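Local structure of SCARECROW-LIKE protein 7 (Oryza sativa Japonica Group, 5HYZ) at residues D74-C79 and R285-E290; K91-T96 and P367-S372; A108-I113 and K138-R143; R143-P148 and E179-L184. The protein is a probable plant transcription factor of the GRAS family that binds DNA in vitro and takes part in development and resistance to abiotic stress. All blocks are in the same frame, centred on the assembly; numbering follows the deposited sequence.

All four contacts belong to the GRAS domain, a Rossmann-type alpha/beta core with an attached helix bundle. Contact 2 is fully buried, its centre about 9 Å from that of the chain, and joins a helix to the sheet by apolar packing. Contact 1 packs two helices and is only partly buried, with a tryptophan between charged side chains. Contacts 3 and 4 are backbone-bonded parallel strand pairs in the same sheet; both use strand 141-148 and share Arg143, and His112 of contact 3 hydrogen-bonds Thr145 of contact 4. Contact 3, with its centre about 26 Å from that of the chain, carries a dense set of charged side chains, whereas contact 4 becomes more apolar along its length.

Contact 1: residues D74-C79 and R285-E290; sequences DELTLC and RWMFGE
In both Glu75 (chi1 -66°) and Trp286 (chi1 -68°) CG stands anti to the carbonyl carbon, and the two side chains meet between their helices. This is a nearly perpendicular helix-helix crossing, with a signed angle of -97° and segment axes 9.2 Å apart at closest approach, that joins helix 74-86 to helix 278-296. The first torsion of Glu75 sets its CG over one face of the indole in a CH-pi contact, 4.2 Å from the centroid of the five-membered ring. A bend at the second torsion turns CD, and the carboxylate behind it follows over the same face, although this side chain is poorly ordered and its end is correspondingly less certain. Because OE1 sits above the ring, its angle to the NE1 hydrogen is too poor for a hydrogen bond. Over the opposite face of the indole lies Arg285 NE, offset toward the rim, so that groups of opposite charge stand on the two sides of Trp286.

Beneath this partly exposed layer the contact turns apolar. Met287, present as selenomethionine, leaves with CG anti to the backbone N and bends at its third torsion, and CE arrives 3.9 Å from Cys79 CB. Leu76 meets it at about a right angle, its CD2 4.1 Å from Met287 CE, and Leu151 from a loop touches both residues. Helix 278-296 has a wider pi-type turn here, where Glu290 N makes a weak bond to Arg285 O. Cys79 SG completes the seam, resting 4.2 Å from Trp286 CB.

Contact 2: residues K91-T96 and P367-S372; sequences KFAHLT and PLLTVS
Phe92 O is gripped twice by Thr96, from opposite faces of its carbonyl plane: the hydroxyl OG1 donates over 2.8 Å, and the backbone N of Thr96 supplies the usual helical bond. This gives the buried hydroxyl a partner within its own helix and fixes the rotation of the side chain. With OG1 anti to the carbonyl carbon (chi1 -57°), the methyl CG2 is left to face the strand, where Thr96 CG2 touches Val371 CG1 at 3.7 Å.

The two methyls of Val371 divide the helix surface between them. While CG1 goes to Thr96, Val371 CG2 settles on the backbone of the preceding turn, 3.7 Å from Ala93 CA, and also meets the Phe92 ring at CE2. The small Ala93 lets the strand come this near, and its CB reaches Leu369 CD2 at 4.0 Å. The Phe92 and Val371 side chains pass in opposite directions. Phe92 CE2 also lies 3.4 Å from Leu369 O. Beyond the contact, Leu361 of strand 358-363 and Leu339 of helix 332-339 touch the Phe92 side chain.

No hydrogen bond links the two segments, whose union is mainly apolar. Leu368 and Leu369 both face Leu361 in a classic beta bulge. The 91-96 part of the helix runs almost parallel (7°) to strand 370-372, and helix 89-104 thus packs on the sheet of the alpha/beta core of the GRAS domain, against the strand that runs antiparallel to its neighbour 236-242.

Contact 3: residues A108-I113 and K138-R143; sequences ATKIHI and KPTRIR
Ile111 bonds through both its N and its O to Arg141 and Arg143, the residues flanking its partner Ile142, as alternate residues of a parallel pair do: Ile111 N donates to Arg141 O at 3.0 Å, and Arg143 N to Ile111 O at 2.9 Å. Ile113 N continues the series to Arg143 O. At the outer end Thr109 O receives Thr140 N at 2.7 Å and, weakly, Arg141 N, while one water spans the two threonine hydroxyls. A second water accepts from Arg141 NE at 2.7 Å and lies within bonding distance of Ile111 O.

The side chains sort by face. Ile111 sends CD1 to Pro139 CG, 3.9 Å away, on the side covered by helix 122-132, where Ile142 also packs. Lys110, Arg141, His112 and Arg143 occupy the other face. The bend at chi3 of Arg143 (-67°) turns NE, and CZ lies over one face of the His112 ring toward the rim, the planes 38° apart. His112 ND1 and Arg143 NH2 are 3.4 Å apart in this tilted approach, at an angle too poor for a hydrogen bond.

Acidic residues just before strand 202-208 collect these groups. Glu201 accepts from His112 ND1 and forms salt bridges with both Arg141 and Arg143; Asp200 pairs with Lys110, and Glu198 with Arg141. His112 NE2 hydrogen-bonds Thr145 OG1, and Arg143 NH2 bonds Leu196 O. The carboxylates probably offset repulsion among basic side chains such as Lys110 and Arg141. His112, Ile111 and Ile113 belong to the predicted VHIID motif, placed here on the first strand of a beta-alpha-beta unit (strand 110-118, helix 122-132, strand 141-148) of the Rossmann-type sheet.

Contact 4: residues R143-P148 and E179-L184; sequences RITGVP and EFVPLL
The Phe180 ring meets the neighbouring strand through CD2, which lies 3.8 Å from Ile144 CG2, and its far atom CZ stands 4.4 Å from Gly146 CA, where the chain carries no side chain. Leu167 of helix 157-174 packs against Phe180 from outside the pair. On the other face, the guanidinium of Arg143 and the carboxylate of Glu179 are turned 86° apart. These two chains run side by side, and Glu179 OE1 touches the aliphatic Arg143 CD at 3.2 Å. Arg143 NE and Glu179 OE1 are too far apart for a salt bridge, and the guanidinium is taken instead by Leu196 O and Glu201.

Further along that face Thr145 packs its methyl against a leucine, CG2 to Leu183 CD1 at 3.6 Å. With OG1 anti to the carbonyl carbon (chi1 -62°), CG2 falls anti to the backbone N, while OG1 bonds to His112.

Four backbone hydrogen bonds join the parallel strands: Ile144 N to Glu179 O, Val181 N to Ile144 O, Gly146 N to Val181 O at 2.8 Å, and Leu183 N to Gly146 O at 2.9 Å. Strands 141-148 and 177-182, with helix 157-174 between them in sequence, form the next beta-alpha-beta unit of the Rossmann-type sheet. The chemistry implies that backbone bonds and apolar packing hold this pair, with Arg143 and Glu179 contributing at most a longer-range attraction.

Contact 1: residues D74-C79 and R285-E290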
# COMPACT_ATOMS: atom_id res chain seq x y z
N ASP A 74 -14.46 -11.12 -16.39
CA ASP A 74 -13.03 -11.33 -16.32
C ASP A 74 -12.31 -10.00 -16.52
O ASP A 74 -11.39 -9.63 -15.74
CB ASP A 74 -12.60 -12.35 -17.37
CG ASP A 74 -11.10 -12.55 -17.39
OD1 ASP A 74 -10.57 -13.21 -16.46
OD2 ASP A 74 -10.45 -12.05 -18.33
N GLU A 75 -12.73 -9.28 -17.56
CA GLU A 75 -12.18 -7.97 -17.83
C GLU A 75 -12.27 -7.14 -16.58
O GLU A 75 -11.25 -6.75 -16.04
CB GLU A 75 -12.91 -7.31 -19.01
CG GLU A 75 -12.69 -8.02 -20.35
CD GLU A 75 -11.20 -8.21 -20.70
OE1 GLU A 75 -10.73 -7.55 -21.64
OE2 GLU A 75 -10.51 -9.02 -20.05
N LEU A 76 -13.49 -6.93 -16.09
CA LEU A 76 -13.70 -6.11 -14.90
C LEU A 76 -12.88 -6.52 -13.68
O LEU A 76 -12.38 -5.66 -12.97
CB LEU A 76 -15.17 -6.12 -14.51
CG LEU A 76 -16.05 -5.28 -15.41
CD1 LEU A 76 -17.41 -5.18 -14.75
CD2 LEU A 76 -15.41 -3.91 -15.62
N THR A 77 -12.74 -7.81 -13.43
CA THR A 77 -12.08 -8.20 -12.20
C THR A 77 -10.57 -7.87 -12.33
O THR A 77 -9.94 -7.34 -11.38
CB THR A 77 -12.37 -9.70 -11.87
OG1 THR A 77 -12.02 -9.97 -10.51
CG2 THR A 77 -11.63 -10.64 -12.82
N LEU A 78 -10.03 -8.10 -13.52
CA LEU A 78 -8.64 -7.73 -13.78
C LEU A 78 -8.44 -6.23 -13.71
O LEU A 78 -7.40 -5.75 -13.22
CB LEU A 78 -8.20 -8.22 -15.16
CG LEU A 78 -7.47 -9.56 -15.21
CD1 LEU A 78 -8.10 -10.59 -14.28
CD2 LEU A 78 -7.50 -10.03 -16.66
N CYS A 79 -9.43 -5.50 -14.23
CA CYS A 79 -9.42 -4.04 -14.27
C CYS A 79 -9.39 -3.48 -12.88
O CYS A 79 -8.63 -2.60 -12.59
CB CYS A 79 -10.65 -3.49 -14.99
SG CYS A 79 -10.59 -3.71 -16.78
N ARG A 285 -10.47 0.83 -21.65
CA ARG A 285 -11.48 0.36 -22.60
C ARG A 285 -12.65 -0.39 -21.97
O ARG A 285 -13.81 -0.07 -22.22
CB ARG A 285 -10.79 -0.52 -23.64
CG ARG A 285 -11.76 -1.19 -24.57
CD ARG A 285 -11.04 -2.04 -25.57
NE ARG A 285 -12.00 -2.59 -26.53
CZ ARG A 285 -11.70 -3.42 -27.53
NH1 ARG A 285 -10.44 -3.80 -27.72
NH2 ARG A 285 -12.64 -3.86 -28.35
N TRP A 286 -12.35 -1.39 -21.13
CA TRP A 286 -13.35 -2.30 -20.62
C TRP A 286 -14.01 -1.82 -19.36
O TRP A 286 -15.10 -2.26 -19.03
CB TRP A 286 -12.72 -3.69 -20.38
CG TRP A 286 -12.38 -4.28 -21.69
CD1 TRP A 286 -11.12 -4.52 -22.21
CD2 TRP A 286 -13.31 -4.60 -22.73
NE1 TRP A 286 -11.24 -5.03 -23.48
CE2 TRP A 286 -12.57 -5.09 -23.82
CE3 TRP A 286 -14.71 -4.55 -22.82
CZ2 TRP A 286 -13.18 -5.52 -25.01
CZ3 TRP A 286 -15.33 -4.98 -24.00
CH2 TRP A 286 -14.56 -5.46 -25.08
N MSE A 287 -13.36 -0.92 -18.63
CA MSE A 287 -14.04 -0.39 -17.46
C MSE A 287 -14.52 1.02 -17.77
O MSE A 287 -15.73 1.23 -17.88
CB MSE A 287 -13.13 -0.42 -16.23
CG MSE A 287 -13.86 0.05 -14.98
SE MSE A 287 -12.66 -0.12 -13.41
CE MSE A 287 -13.34 -1.87 -12.71
N PHE A 288 -13.60 1.95 -18.01
CA PHE A 288 -14.00 3.34 -18.23
C PHE A 288 -14.76 3.50 -19.56
O PHE A 288 -15.82 4.15 -19.60
CB PHE A 288 -12.80 4.27 -18.21
CG PHE A 288 -12.06 4.31 -16.88
CD1 PHE A 288 -12.66 3.89 -15.71
CD2 PHE A 288 -10.78 4.79 -16.83
CE1 PHE A 288 -11.96 3.94 -14.51
CE2 PHE A 288 -10.08 4.87 -15.63
CZ PHE A 288 -10.68 4.45 -14.49
N GLY A 289 -14.24 2.92 -20.63
CA GLY A 289 -14.89 3.07 -21.94
C GLY A 289 -16.31 2.56 -21.99
O GLY A 289 -17.22 3.20 -22.57
N GLU A 290 -16.55 1.42 -21.36
CA GLU A 290 -17.92 0.91 -21.27
C GLU A 290 -18.83 1.84 -20.45
O GLU A 290 -19.99 2.06 -20.81
CB GLU A 290 -17.94 -0.48 -20.64
CG GLU A 290 -17.30 -1.52 -21.56
CD GLU A 290 -18.17 -1.72 -22.79
OE1 GLU A 290 -19.25 -2.33 -22.64
OE2 GLU A 290 -17.82 -1.18 -23.87

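Contact 2: residues K91-T96 and P367-S372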
# COMPACT_ATOMS: atom_id res chain seq x y z
N LYS A 91 -8.54 1.92 -1.60
CA LYS A 91 -8.02 1.91 -0.28
C LYS A 91 -8.57 3.10 0.51
O LYS A 91 -8.92 2.98 1.69
CB LYS A 91 -6.46 1.92 -0.29
CG LYS A 91 -5.86 1.64 1.09
CD LYS A 91 -4.45 1.03 1.05
CE LYS A 91 -3.97 0.57 2.46
NZ LYS A 91 -2.54 0.97 2.79
N PHE A 92 -8.61 4.26 -0.15
CA PHE A 92 -9.20 5.45 0.48
C PHE A 92 -10.61 5.17 0.97
O PHE A 92 -11.03 5.44 2.09
CB PHE A 92 -9.27 6.58 -0.53
CG PHE A 92 -10.16 7.72 -0.08
CD1 PHE A 92 -9.74 8.58 0.94
CD2 PHE A 92 -11.38 7.91 -0.67
CE1 PHE A 92 -10.58 9.61 1.37
CE2 PHE A 92 -12.24 8.95 -0.22
CZ PHE A 92 -11.84 9.77 0.78
N ALA A 93 -11.35 4.60 0.05
CA ALA A 93 -12.76 4.37 0.40
C ALA A 93 -12.91 3.38 1.57
O ALA A 93 -13.59 3.63 2.59
CB ALA A 93 -13.46 3.84 -0.86
N HIS A 94 -12.26 2.24 1.43
CA HIS A 94 -12.32 1.23 2.52
C HIS A 94 -11.86 1.70 3.86
O HIS A 94 -12.48 1.43 4.87
CB HIS A 94 -11.44 0.00 2.15
CG HIS A 94 -11.93 -0.72 0.96
ND1 HIS A 94 -11.15 -1.63 0.26
CD2 HIS A 94 -13.13 -0.68 0.34
CE1 HIS A 94 -11.86 -2.12 -0.74
NE2 HIS A 94 -13.07 -1.56 -0.71
N LEU A 95 -10.69 2.30 3.89
CA LEU A 95 -10.18 2.74 5.19
C LEU A 95 -11.04 3.84 5.80
O LEU A 95 -11.22 3.86 7.01
CB LEU A 95 -8.71 3.23 5.08
CG LEU A 95 -7.79 2.05 4.75
CD1 LEU A 95 -6.32 2.42 4.86
CD2 LEU A 95 -8.07 0.67 5.51
N THR A 96 -11.59 4.75 4.97
CA THR A 96 -12.39 5.80 5.56
C THR A 96 -13.75 5.23 6.09
O THR A 96 -14.19 5.56 7.22
CB THR A 96 -12.65 6.91 4.52
OG1 THR A 96 -11.38 7.37 4.08
CG2 THR A 96 -13.39 8.09 5.14
N PRO A 367 -13.02 16.52 -6.95
CA PRO A 367 -13.45 15.35 -6.16
C PRO A 367 -13.78 14.20 -7.09
O PRO A 367 -14.50 14.44 -8.06
CB PRO A 367 -14.72 15.86 -5.45
CG PRO A 367 -14.63 17.34 -5.48
CD PRO A 367 -13.80 17.73 -6.65
N LEU A 368 -13.30 12.98 -6.80
CA LEU A 368 -13.58 11.85 -7.66
C LEU A 368 -14.31 10.74 -6.95
O LEU A 368 -15.18 10.08 -7.55
CB LEU A 368 -12.30 11.25 -8.24
CG LEU A 368 -11.53 12.15 -9.20
CD1 LEU A 368 -10.34 11.40 -9.75
CD2 LEU A 368 -12.44 12.67 -10.37
N LEU A 369 -13.93 10.51 -5.69
CA LEU A 369 -14.53 9.32 -4.94
C LEU A 369 -14.89 9.83 -3.57
O LEU A 369 -14.01 10.32 -2.84
CB LEU A 369 -13.54 8.16 -4.83
CG LEU A 369 -14.20 6.80 -4.58
CD1 LEU A 369 -13.14 5.73 -4.68
CD2 LEU A 369 -14.81 6.71 -3.23
N THR A 370 -16.15 9.78 -3.20
CA THR A 370 -16.63 10.40 -1.97
C THR A 370 -17.14 9.38 -0.96
O THR A 370 -17.88 8.46 -1.33
CB THR A 370 -17.73 11.38 -2.36
OG1 THR A 370 -17.15 12.26 -3.35
CG2 THR A 370 -18.24 12.18 -1.21
N VAL A 371 -16.80 9.57 0.31
CA VAL A 371 -17.22 8.63 1.35
C VAL A 371 -18.01 9.42 2.37
O VAL A 371 -17.69 10.58 2.68
CB VAL A 371 -16.00 7.96 2.02
CG1 VAL A 371 -16.45 7.09 3.23
CG2 VAL A 371 -15.36 6.97 0.98
N SER A 372 -19.06 8.81 2.92
CA SER A 372 -19.86 9.45 3.97
C SER A 372 -20.47 8.38 4.87
O SER A 372 -20.52 7.20 4.50
CB SER A 372 -20.99 10.32 3.37
OG SER A 372 -21.71 9.57 2.40

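Contact 3: residues A108-I113 and K138-R143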
# COMPACT_ATOMS: atom_id res chain seq x y z
N ALA A 108 -20.28 -1.74 21.27
CA ALA A 108 -20.85 -3.08 21.07
C ALA A 108 -19.81 -4.16 21.27
O ALA A 108 -18.69 -4.02 20.77
CB ALA A 108 -21.43 -3.19 19.64
N THR A 109 -20.19 -5.30 21.87
CA THR A 109 -19.25 -6.40 21.94
C THR A 109 -19.41 -7.41 20.83
O THR A 109 -18.54 -8.24 20.56
CB THR A 109 -19.40 -7.13 23.30
OG1 THR A 109 -20.76 -7.59 23.41
CG2 THR A 109 -19.07 -6.14 24.46
N LYS A 110 -20.56 -7.33 20.16
CA LYS A 110 -20.87 -8.21 19.01
C LYS A 110 -21.25 -7.32 17.83
O LYS A 110 -22.05 -6.40 17.99
CB LYS A 110 -22.05 -9.14 19.34
CG LYS A 110 -21.75 -10.02 20.55
CD LYS A 110 -22.89 -11.02 20.67
CE LYS A 110 -22.96 -11.62 22.07
NZ LYS A 110 -24.09 -12.64 22.10
N ILE A 111 -20.63 -7.57 16.69
CA ILE A 111 -20.79 -6.71 15.54
C ILE A 111 -21.20 -7.54 14.33
O ILE A 111 -20.66 -8.64 14.09
CB ILE A 111 -19.46 -5.97 15.25
CG1 ILE A 111 -19.18 -4.95 16.42
CG2 ILE A 111 -19.57 -5.20 13.89
CD1 ILE A 111 -17.78 -4.31 16.37
N HIS A 112 -22.14 -7.01 13.56
CA HIS A 112 -22.56 -7.69 12.34
C HIS A 112 -22.41 -6.73 11.19
O HIS A 112 -23.08 -5.69 11.15
CB HIS A 112 -24.02 -8.14 12.49
CG HIS A 112 -24.53 -8.93 11.34
ND1 HIS A 112 -25.83 -9.38 11.30
CD2 HIS A 112 -23.96 -9.32 10.17
CE1 HIS A 112 -26.03 -10.06 10.18
NE2 HIS A 112 -24.92 -10.03 9.47
N ILE A 113 -21.53 -7.04 10.24
CA ILE A 113 -21.32 -6.19 9.05
C ILE A 113 -22.17 -6.71 7.87
O ILE A 113 -22.10 -7.90 7.57
CB ILE A 113 -19.83 -6.25 8.60
CG1 ILE A 113 -18.88 -5.82 9.73
CG2 ILE A 113 -19.58 -5.43 7.30
CD1 ILE A 113 -19.16 -4.41 10.24
N LYS A 138 -11.18 -5.91 22.02
CA LYS A 138 -11.65 -6.73 20.92
C LYS A 138 -13.08 -7.23 21.11
O LYS A 138 -13.45 -7.68 22.19
CB LYS A 138 -10.66 -7.86 20.78
CG LYS A 138 -10.90 -8.81 19.72
CD LYS A 138 -9.57 -9.64 19.59
CE LYS A 138 -9.44 -10.70 20.67
NZ LYS A 138 -8.07 -11.35 20.51
N PRO A 139 -13.91 -7.18 20.05
CA PRO A 139 -15.27 -7.75 20.15
C PRO A 139 -15.27 -9.24 20.46
O PRO A 139 -14.31 -9.89 20.11
CB PRO A 139 -15.86 -7.57 18.73
CG PRO A 139 -15.06 -6.52 18.09
CD PRO A 139 -13.63 -6.62 18.73
N THR A 140 -16.33 -9.76 21.04
CA THR A 140 -16.38 -11.21 21.25
C THR A 140 -16.89 -11.95 20.02
O THR A 140 -16.66 -13.13 19.89
CB THR A 140 -17.25 -11.55 22.44
OG1 THR A 140 -18.58 -11.07 22.24
CG2 THR A 140 -16.67 -10.92 23.66
N ARG A 141 -17.58 -11.27 19.10
CA ARG A 141 -18.00 -11.94 17.89
C ARG A 141 -18.15 -10.92 16.76
O ARG A 141 -18.70 -9.83 16.97
CB ARG A 141 -19.38 -12.64 18.09
CG ARG A 141 -19.83 -13.46 16.84
CD ARG A 141 -21.26 -14.05 17.01
NE ARG A 141 -22.29 -13.02 17.16
CZ ARG A 141 -23.59 -13.26 17.19
NH1 ARG A 141 -24.00 -14.52 17.12
NH2 ARG A 141 -24.47 -12.25 17.31
N ILE A 142 -17.68 -11.31 15.58
CA ILE A 142 -17.89 -10.51 14.38
C ILE A 142 -18.51 -11.42 13.30
O ILE A 142 -17.94 -12.49 12.98
CB ILE A 142 -16.54 -9.90 13.88
CG1 ILE A 142 -16.06 -8.94 14.98
CG2 ILE A 142 -16.76 -9.19 12.55
CD1 ILE A 142 -14.53 -8.81 15.05
N ARG A 143 -19.67 -10.99 12.77
CA ARG A 143 -20.28 -11.69 11.65
C ARG A 143 -20.30 -10.80 10.43
O ARG A 143 -20.46 -9.58 10.56
CB ARG A 143 -21.73 -12.08 12.02
CG ARG A 143 -21.76 -13.10 13.11
CD ARG A 143 -23.14 -13.82 13.04
NE ARG A 143 -24.23 -12.93 13.37
CZ ARG A 143 -25.45 -12.96 12.82
NH1 ARG A 143 -25.78 -13.78 11.84
NH2 ARG A 143 -26.36 -12.11 13.26
O HOH W 1 -20.37 -10.01 24.05
O HOH W 2 -21.88 -10.61 15.97

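Contact 4: residues R143-P148 and E179-L184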
# COMPACT_ATOMS: atom_id res chain seq x y z
N ARG A 143 -19.67 -10.99 12.77
CA ARG A 143 -20.28 -11.69 11.65
C ARG A 143 -20.30 -10.80 10.43
O ARG A 143 -20.46 -9.58 10.56
CB ARG A 143 -21.73 -12.08 12.02
CG ARG A 143 -21.76 -13.10 13.11
CD ARG A 143 -23.14 -13.82 13.04
NE ARG A 143 -24.23 -12.93 13.37
CZ ARG A 143 -25.45 -12.96 12.82
NH1 ARG A 143 -25.78 -13.78 11.84
NH2 ARG A 143 -26.36 -12.11 13.26
N ILE A 144 -20.09 -11.36 9.26
CA ILE A 144 -20.20 -10.61 8.01
C ILE A 144 -21.19 -11.32 7.08
O ILE A 144 -21.13 -12.54 6.90
CB ILE A 144 -18.81 -10.47 7.32
CG1 ILE A 144 -17.86 -9.79 8.30
CG2 ILE A 144 -18.95 -9.65 6.02
CD1 ILE A 144 -16.57 -9.31 7.63
N THR A 145 -22.14 -10.55 6.56
CA THR A 145 -23.05 -11.07 5.53
C THR A 145 -22.74 -10.36 4.23
O THR A 145 -22.80 -9.13 4.18
CB THR A 145 -24.54 -10.82 5.95
OG1 THR A 145 -24.79 -11.53 7.17
CG2 THR A 145 -25.44 -11.33 4.81
N GLY A 146 -22.34 -11.09 3.20
CA GLY A 146 -21.90 -10.42 2.00
C GLY A 146 -22.77 -10.66 0.78
O GLY A 146 -23.07 -11.81 0.45
N VAL A 147 -23.18 -9.58 0.12
CA VAL A 147 -23.87 -9.62 -1.17
C VAL A 147 -22.81 -9.35 -2.23
O VAL A 147 -22.13 -8.28 -2.20
CB VAL A 147 -24.98 -8.58 -1.25
CG1 VAL A 147 -25.58 -8.53 -2.63
CG2 VAL A 147 -26.05 -8.80 -0.15
N PRO A 148 -22.64 -10.25 -3.21
CA PRO A 148 -21.51 -10.11 -4.12
C PRO A 148 -21.69 -8.91 -5.05
O PRO A 148 -22.76 -8.62 -5.57
CB PRO A 148 -21.52 -11.40 -4.96
CG PRO A 148 -22.93 -11.96 -4.81
CD PRO A 148 -23.36 -11.52 -3.39
N GLU A 179 -17.79 -15.21 11.66
CA GLU A 179 -18.55 -15.93 10.64
C GLU A 179 -18.70 -15.06 9.41
O GLU A 179 -18.84 -13.84 9.55
CB GLU A 179 -19.97 -16.27 11.13
CG GLU A 179 -19.94 -16.92 12.51
CD GLU A 179 -21.33 -17.33 13.01
OE1 GLU A 179 -22.36 -16.83 12.48
OE2 GLU A 179 -21.36 -18.15 13.95
N PHE A 180 -18.72 -15.68 8.24
CA PHE A 180 -19.01 -15.00 6.96
C PHE A 180 -20.02 -15.87 6.22
O PHE A 180 -19.81 -17.10 6.11
CB PHE A 180 -17.74 -14.89 6.11
CG PHE A 180 -17.95 -14.25 4.73
CD1 PHE A 180 -18.41 -15.00 3.63
CD2 PHE A 180 -17.68 -12.89 4.55
CE1 PHE A 180 -18.64 -14.43 2.40
CE2 PHE A 180 -17.87 -12.29 3.30
CZ PHE A 180 -18.36 -13.06 2.21
N VAL A 181 -21.08 -15.24 5.72
CA VAL A 181 -21.99 -15.96 4.81
C VAL A 181 -22.35 -15.08 3.64
O VAL A 181 -22.36 -13.84 3.79
CB VAL A 181 -23.28 -16.40 5.63
CG1 VAL A 181 -24.15 -15.21 5.98
CG2 VAL A 181 -24.10 -17.28 4.82
N PRO A 182 -22.61 -15.65 2.46
CA PRO A 182 -23.08 -14.89 1.29
C PRO A 182 -24.58 -14.88 1.13
O PRO A 182 -25.24 -15.75 1.68
CB PRO A 182 -22.49 -15.67 0.14
CG PRO A 182 -22.67 -17.12 0.60
CD PRO A 182 -22.33 -17.08 2.09
N LEU A 183 -25.09 -13.90 0.39
CA LEU A 183 -26.50 -13.93 -0.07
C LEU A 183 -26.44 -13.84 -1.58
O LEU A 183 -26.01 -12.82 -2.13
CB LEU A 183 -27.32 -12.75 0.55
CG LEU A 183 -27.50 -12.79 2.07
CD1 LEU A 183 -28.24 -11.56 2.50
CD2 LEU A 183 -28.35 -14.06 2.49
N LEU A 184 -26.84 -14.92 -2.27
CA LEU A 184 -26.72 -15.01 -3.73
C LEU A 184 -27.96 -14.63 -4.49
O LEU A 184 -27.86 -14.45 -5.71
CB LEU A 184 -26.35 -16.45 -4.14
CG LEU A 184 -25.11 -16.99 -3.40
CD1 LEU A 184 -24.91 -18.50 -3.76
CD2 LEU A 184 -23.90 -16.21 -3.80